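Local coordinates for TPR repeat-containing protein YrrB (Bacillus subtilis, PDB 2Q7F), which probably mediates protein-protein interactions through its tetratricopeptide repeats, and could link RNA sulfuration and processing components with aminoacyl-tRNA synthetases, at residues K54-N65 with R75-L86. Numbering follows the deposited sequence.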
loop_
_atom_site.group_PDB
_atom_site.type_symbol
_atom_site.label_atom_id
_atom_site.label_comp_id
_atom_site.label_asym_id
_atom_site.label_seq_id
_atom_site.Cartn_x
_atom_site.Cartn_y
_atom_site.Cartn_z
ATOM N N LYS A 54 -27.552 -17.551 10.973
ATOM C CA LYS A 54 -27.088 -16.568 11.960
ATOM C C LYS A 54 -25.677 -16.824 12.491
ATOM O O LYS A 54 -25.009 -15.901 12.946
ATOM C CB LYS A 54 -28.052 -16.508 13.155
ATOM C CG LYS A 54 -29.494 -16.164 12.832
ATOM C CD LYS A 54 -29.674 -14.723 12.389
ATOM C CE LYS A 54 -31.142 -14.432 12.094
ATOM N NZ LYS A 54 -31.810 -15.536 11.323
ATOM N N GLU A 55 -25.247 -18.081 12.424
ATOM C CA GLU A 55 -24.004 -18.548 13.041
ATOM C C GLU A 55 -22.774 -18.444 12.142
ATOM O O GLU A 55 -21.647 -18.460 12.637
ATOM C CB GLU A 55 -24.185 -19.996 13.536
ATOM C CG GLU A 55 -24.606 -20.130 15.006
ATOM C CD GLU A 55 -25.354 -18.907 15.535
ATOM O OE1 GLU A 55 -26.564 -18.753 15.235
ATOM O OE2 GLU A 55 -24.721 -18.104 16.257
ATOM N N ASP A 56 -22.983 -18.334 10.833
ATOM C CA ASP A 56 -21.868 -18.258 9.891
ATOM C C ASP A 56 -21.351 -16.819 9.703
ATOM O O ASP A 56 -22.128 -15.885 9.540
ATOM C CB ASP A 56 -22.255 -18.887 8.546
ATOM C CG ASP A 56 -21.043 -19.276 7.705
ATOM O OD1 ASP A 56 -21.039 -20.397 7.157
ATOM O OD2 ASP A 56 -20.090 -18.472 7.586
ATOM N N ALA A 57 -20.031 -16.665 9.721
ATOM C CA ALA A 57 -19.370 -15.371 9.537
ATOM C C ALA A 57 -19.362 -14.910 8.079
ATOM O O ALA A 57 -19.609 -13.739 7.804
ATOM C CB ALA A 57 -17.939 -15.424 10.086
ATOM N N ILE A 58 -19.085 -15.848 7.169
ATOM C CA ILE A 58 -18.965 -15.601 5.718
ATOM C C ILE A 58 -20.062 -14.707 5.117
ATOM O O ILE A 58 -19.744 -13.750 4.414
ATOM C CB ILE A 58 -18.848 -16.941 4.891
ATOM C CG1 ILE A 58 -17.747 -17.864 5.448
ATOM C CG2 ILE A 58 -18.669 -16.669 3.387
ATOM C CD1 ILE A 58 -16.316 -17.434 5.148
ATOM N N PRO A 59 -21.351 -15.013 5.373
ATOM C CA PRO A 59 -22.385 -14.143 4.812
ATOM C C PRO A 59 -22.354 -12.701 5.348
ATOM O O PRO A 59 -22.632 -11.766 4.594
ATOM C CB PRO A 59 -23.686 -14.845 5.198
ATOM C CG PRO A 59 -23.341 -15.678 6.351
ATOM C CD PRO A 59 -21.945 -16.131 6.126
ATOM N N TYR A 60 -22.009 -12.527 6.626
ATOM C CA TYR A 60 -21.797 -11.188 7.172
ATOM C C TYR A 60 -20.635 -10.479 6.485
ATOM O O TYR A 60 -20.707 -9.285 6.238
ATOM C CB TYR A 60 -21.555 -11.215 8.675
ATOM C CG TYR A 60 -22.723 -11.680 9.509
ATOM C CD1 TYR A 60 -23.691 -10.780 9.966
ATOM C CD2 TYR A 60 -22.845 -13.015 9.873
ATOM C CE1 TYR A 60 -24.762 -11.212 10.761
ATOM C CE2 TYR A 60 -23.902 -13.455 10.663
ATOM C CZ TYR A 60 -24.854 -12.554 11.105
ATOM O OH TYR A 60 -25.894 -13.018 11.884
ATOM N N ILE A 61 -19.576 -11.215 6.166
ATOM C CA ILE A 61 -18.428 -10.621 5.480
ATOM C C ILE A 61 -18.814 -10.176 4.070
ATOM O O ILE A 61 -18.509 -9.052 3.666
ATOM C CB ILE A 61 -17.204 -11.570 5.418
ATOM C CG1 ILE A 61 -16.808 -12.036 6.824
ATOM C CG2 ILE A 61 -16.037 -10.874 4.733
ATOM C CD1 ILE A 61 -15.790 -13.164 6.844
ATOM N N ASN A 62 -19.499 -11.052 3.340
ATOM C CA ASN A 62 -19.959 -10.734 1.996
ATOM C C ASN A 62 -20.849 -9.511 1.954
ATOM O O ASN A 62 -20.714 -8.677 1.049
ATOM C CB ASN A 62 -20.704 -11.911 1.395
ATOM C CG ASN A 62 -19.807 -13.075 1.093
ATOM O OD1 ASN A 62 -20.277 -14.206 0.989
ATOM N ND2 ASN A 62 -18.509 -12.820 0.952
ATOM N N PHE A 63 -21.754 -9.398 2.928
ATOM C CA PHE A 63 -22.650 -8.252 2.984
ATOM C C PHE A 63 -21.881 -6.974 3.290
ATOM O O PHE A 63 -22.183 -5.920 2.728
ATOM C CB PHE A 63 -23.791 -8.461 3.981
ATOM C CG PHE A 63 -24.897 -7.433 3.862
ATOM C CD1 PHE A 63 -25.458 -7.126 2.623
ATOM C CD2 PHE A 63 -25.381 -6.780 4.985
ATOM C CE1 PHE A 63 -26.480 -6.176 2.513
ATOM C CE2 PHE A 63 -26.401 -5.822 4.882
ATOM C CZ PHE A 63 -26.949 -5.525 3.651
ATOM N N ALA A 64 -20.876 -7.084 4.157
ATOM C CA ALA A 64 -19.990 -5.967 4.485
ATOM C C ALA A 64 -19.150 -5.527 3.280
ATOM O O ALA A 64 -18.960 -4.327 3.055
ATOM C CB ALA A 64 -19.108 -6.319 5.659
ATOM N N ASN A 65 -18.657 -6.498 2.510
ATOM C CA ASN A 65 -17.995 -6.213 1.230
ATOM C C ASN A 65 -18.907 -5.461 0.263
ATOM O O ASN A 65 -18.467 -4.564 -0.451
ATOM C CB ASN A 65 -17.475 -7.493 0.566
ATOM C CG ASN A 65 -16.354 -8.158 1.356
ATOM O OD1 ASN A 65 -15.731 -7.539 2.217
ATOM N ND2 ASN A 65 -16.103 -9.436 1.071
ATOM N N ARG A 75 -21.668 1.026 8.298
ATOM C CA ARG A 75 -22.455 -0.179 8.380
ATOM C C ARG A 75 -21.617 -1.401 7.978
ATOM O O ARG A 75 -21.730 -2.454 8.597
ATOM C CB ARG A 75 -23.715 -0.045 7.540
ATOM C CG ARG A 75 -24.834 -0.992 7.935
ATOM C CD ARG A 75 -26.068 -0.699 7.100
ATOM N NE ARG A 75 -27.132 -1.673 7.325
ATOM C CZ ARG A 75 -27.958 -2.127 6.385
ATOM N NH1 ARG A 75 -27.833 -1.705 5.134
ATOM N NH2 ARG A 75 -28.904 -3.015 6.698
ATOM N N ALA A 76 -20.761 -1.252 6.970
ATOM C CA ALA A 76 -19.789 -2.301 6.627
ATOM C C ALA A 76 -18.989 -2.738 7.866
ATOM O O ALA A 76 -18.832 -3.958 8.130
ATOM C CB ALA A 76 -18.849 -1.839 5.500
ATOM N N LEU A 77 -18.516 -1.746 8.628
ATOM C CA LEU A 77 -17.767 -1.976 9.866
ATOM C C LEU A 77 -18.562 -2.714 10.918
ATOM O O LEU A 77 -18.000 -3.506 11.670
ATOM C CB LEU A 77 -17.242 -0.663 10.462
ATOM C CG LEU A 77 -16.008 -0.068 9.768
ATOM C CD1 LEU A 77 -15.712 1.352 10.253
ATOM C CD2 LEU A 77 -14.759 -0.973 9.867
ATOM N N ALA A 78 -19.862 -2.453 10.976
ATOM C CA ALA A 78 -20.720 -3.154 11.915
ATOM C C ALA A 78 -20.875 -4.617 11.514
ATOM O O ALA A 78 -20.940 -5.488 12.367
ATOM C CB ALA A 78 -22.047 -2.477 12.029
ATOM N N PHE A 79 -20.902 -4.894 10.218
ATOM C CA PHE A 79 -21.006 -6.280 9.766
ATOM C C PHE A 79 -19.702 -7.067 9.919
ATOM O O PHE A 79 -19.738 -8.221 10.333
ATOM C CB PHE A 79 -21.561 -6.361 8.348
ATOM C CG PHE A 79 -23.055 -6.248 8.287
ATOM C CD1 PHE A 79 -23.858 -7.368 8.483
ATOM C CD2 PHE A 79 -23.663 -5.026 8.064
ATOM C CE1 PHE A 79 -25.234 -7.272 8.444
ATOM C CE2 PHE A 79 -25.051 -4.922 8.018
ATOM C CZ PHE A 79 -25.836 -6.060 8.207
ATOM N N TYR A 80 -18.558 -6.434 9.609
ATOM C CA TYR A 80 -17.236 -7.033 9.869
ATOM C C TYR A 80 -17.097 -7.321 11.350
ATOM O O TYR A 80 -16.575 -8.368 11.733
ATOM C CB TYR A 80 -16.082 -6.129 9.425
ATOM C CG TYR A 80 -15.955 -5.937 7.934
ATOM C CD1 TYR A 80 -15.850 -7.047 7.058
ATOM C CD2 TYR A 80 -15.923 -4.651 7.381
ATOM C CE1 TYR A 80 -15.734 -6.864 5.675
ATOM C CE2 TYR A 80 -15.807 -4.462 5.996
ATOM C CZ TYR A 80 -15.712 -5.566 5.161
ATOM O OH TYR A 80 -15.595 -5.368 3.802
ATOM N N ASP A 81 -17.577 -6.395 12.175
ATOM C CA ASP A 81 -17.565 -6.570 13.622
ATOM C C ASP A 81 -18.277 -7.871 13.996
ATOM O O ASP A 81 -17.737 -8.696 14.724
ATOM C CB ASP A 81 -18.210 -5.371 14.322
ATOM C CG ASP A 81 -18.052 -5.420 15.825
ATOM O OD1 ASP A 81 -19.056 -5.672 16.521
ATOM O OD2 ASP A 81 -16.927 -5.226 16.318
ATOM N N LYS A 82 -19.476 -8.052 13.462
ATOM C CA LYS A 82 -20.277 -9.241 13.704
ATOM C C LYS A 82 -19.567 -10.533 13.278
ATOM O O LYS A 82 -19.554 -11.517 14.015
ATOM C CB LYS A 82 -21.639 -9.102 13.007
ATOM C CG LYS A 82 -22.635 -10.252 13.272
ATOM C CD LYS A 82 -22.864 -10.524 14.755
ATOM C CE LYS A 82 -23.670 -11.801 14.916
ATOM N NZ LYS A 82 -24.025 -12.065 16.333
ATOM N N ALA A 83 -18.967 -10.512 12.095
ATOM C CA ALA A 83 -18.208 -11.652 11.595
ATOM C C ALA A 83 -17.086 -12.053 12.558
ATOM O O ALA A 83 -16.896 -13.241 12.823
ATOM C CB ALA A 83 -17.648 -11.345 10.227
ATOM N N LEU A 84 -16.369 -11.054 13.083
ATOM C CA LEU A 84 -15.233 -11.252 13.994
ATOM C C LEU A 84 -15.663 -11.701 15.385
ATOM O O LEU A 84 -14.892 -12.311 16.133
ATOM C CB LEU A 84 -14.411 -9.966 14.094
ATOM C CG LEU A 84 -13.670 -9.568 12.814
ATOM C CD1 LEU A 84 -13.106 -8.158 12.885
ATOM C CD2 LEU A 84 -12.583 -10.592 12.481
ATOM N N GLU A 85 -16.901 -11.374 15.726
ATOM C CA GLU A 85 -17.516 -11.816 16.951
ATOM C C GLU A 85 -17.883 -13.301 16.823
ATOM O O GLU A 85 -18.014 -13.999 17.821
ATOM C CB GLU A 85 -18.761 -10.969 17.200
ATOM C CG GLU A 85 -19.256 -10.962 18.630
ATOM C CD GLU A 85 -20.300 -12.042 18.897
ATOM O OE1 GLU A 85 -21.356 -12.059 18.215
ATOM O OE2 GLU A 85 -20.062 -12.871 19.803
ATOM N N LEU A 86 -18.049 -13.775 15.590
ATOM C CA LEU A 86 -18.409 -15.158 15.340
ATOM C C LEU A 86 -17.179 -16.005 15.096
ATOM O O LEU A 86 -17.069 -17.110 15.618
ATOM C CB LEU A 86 -19.336 -15.262 14.134
ATOM C CG LEU A 86 -20.783 -14.780 14.232
ATOM C CD1 LEU A 86 -21.408 -14.864 12.860
ATOM C CD2 LEU A 86 -21.597 -15.569 15.257
#
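Ala-64 sets its CB over the centre of one face of the Tyr-80 ring, 3.4 Å from the ring centroid, a CH-pi contact close to the ring normal. A side chain as small as alanine's suits this place, because a larger one would probably hold the ring off the helix. At the ring's edge Tyr-80 OH donates to Asn-65 OD1 (2.7 Å), in the carbonyl plane of the amide; a phenylalanine here would lack the hydroxyl and would probably leave that oxygen without this donor and the amide freer to turn. Phe-63 sets a ring edge on the face of Phe-79, a T-shaped pair with centroids 4.8 Å apart. Tyr-60 fills a hole formed by Phe-79, Lys-82, Ala-83 and Leu-86, the aliphatic CG of Lys-82 covering one ring face. These residues join the two antiparallel helices of the second TPR, whose axes approach to 8.1 Å; small alanines at Ala-57 against Ala-83 and Ala-64 against Ala-76 are consistent with so near an approach. Further out, Tyr-60 OH donates to Lys-54 O, tilted from the carbonyl plane, while Asp-56, a short acceptor suited to an N-cap, receives Ile-58 N. Salt bridges join Lys-82 NZ to Glu-85 OE1 and Arg-75, its guanidinium face toward Phe-63's edge, to Glu-72.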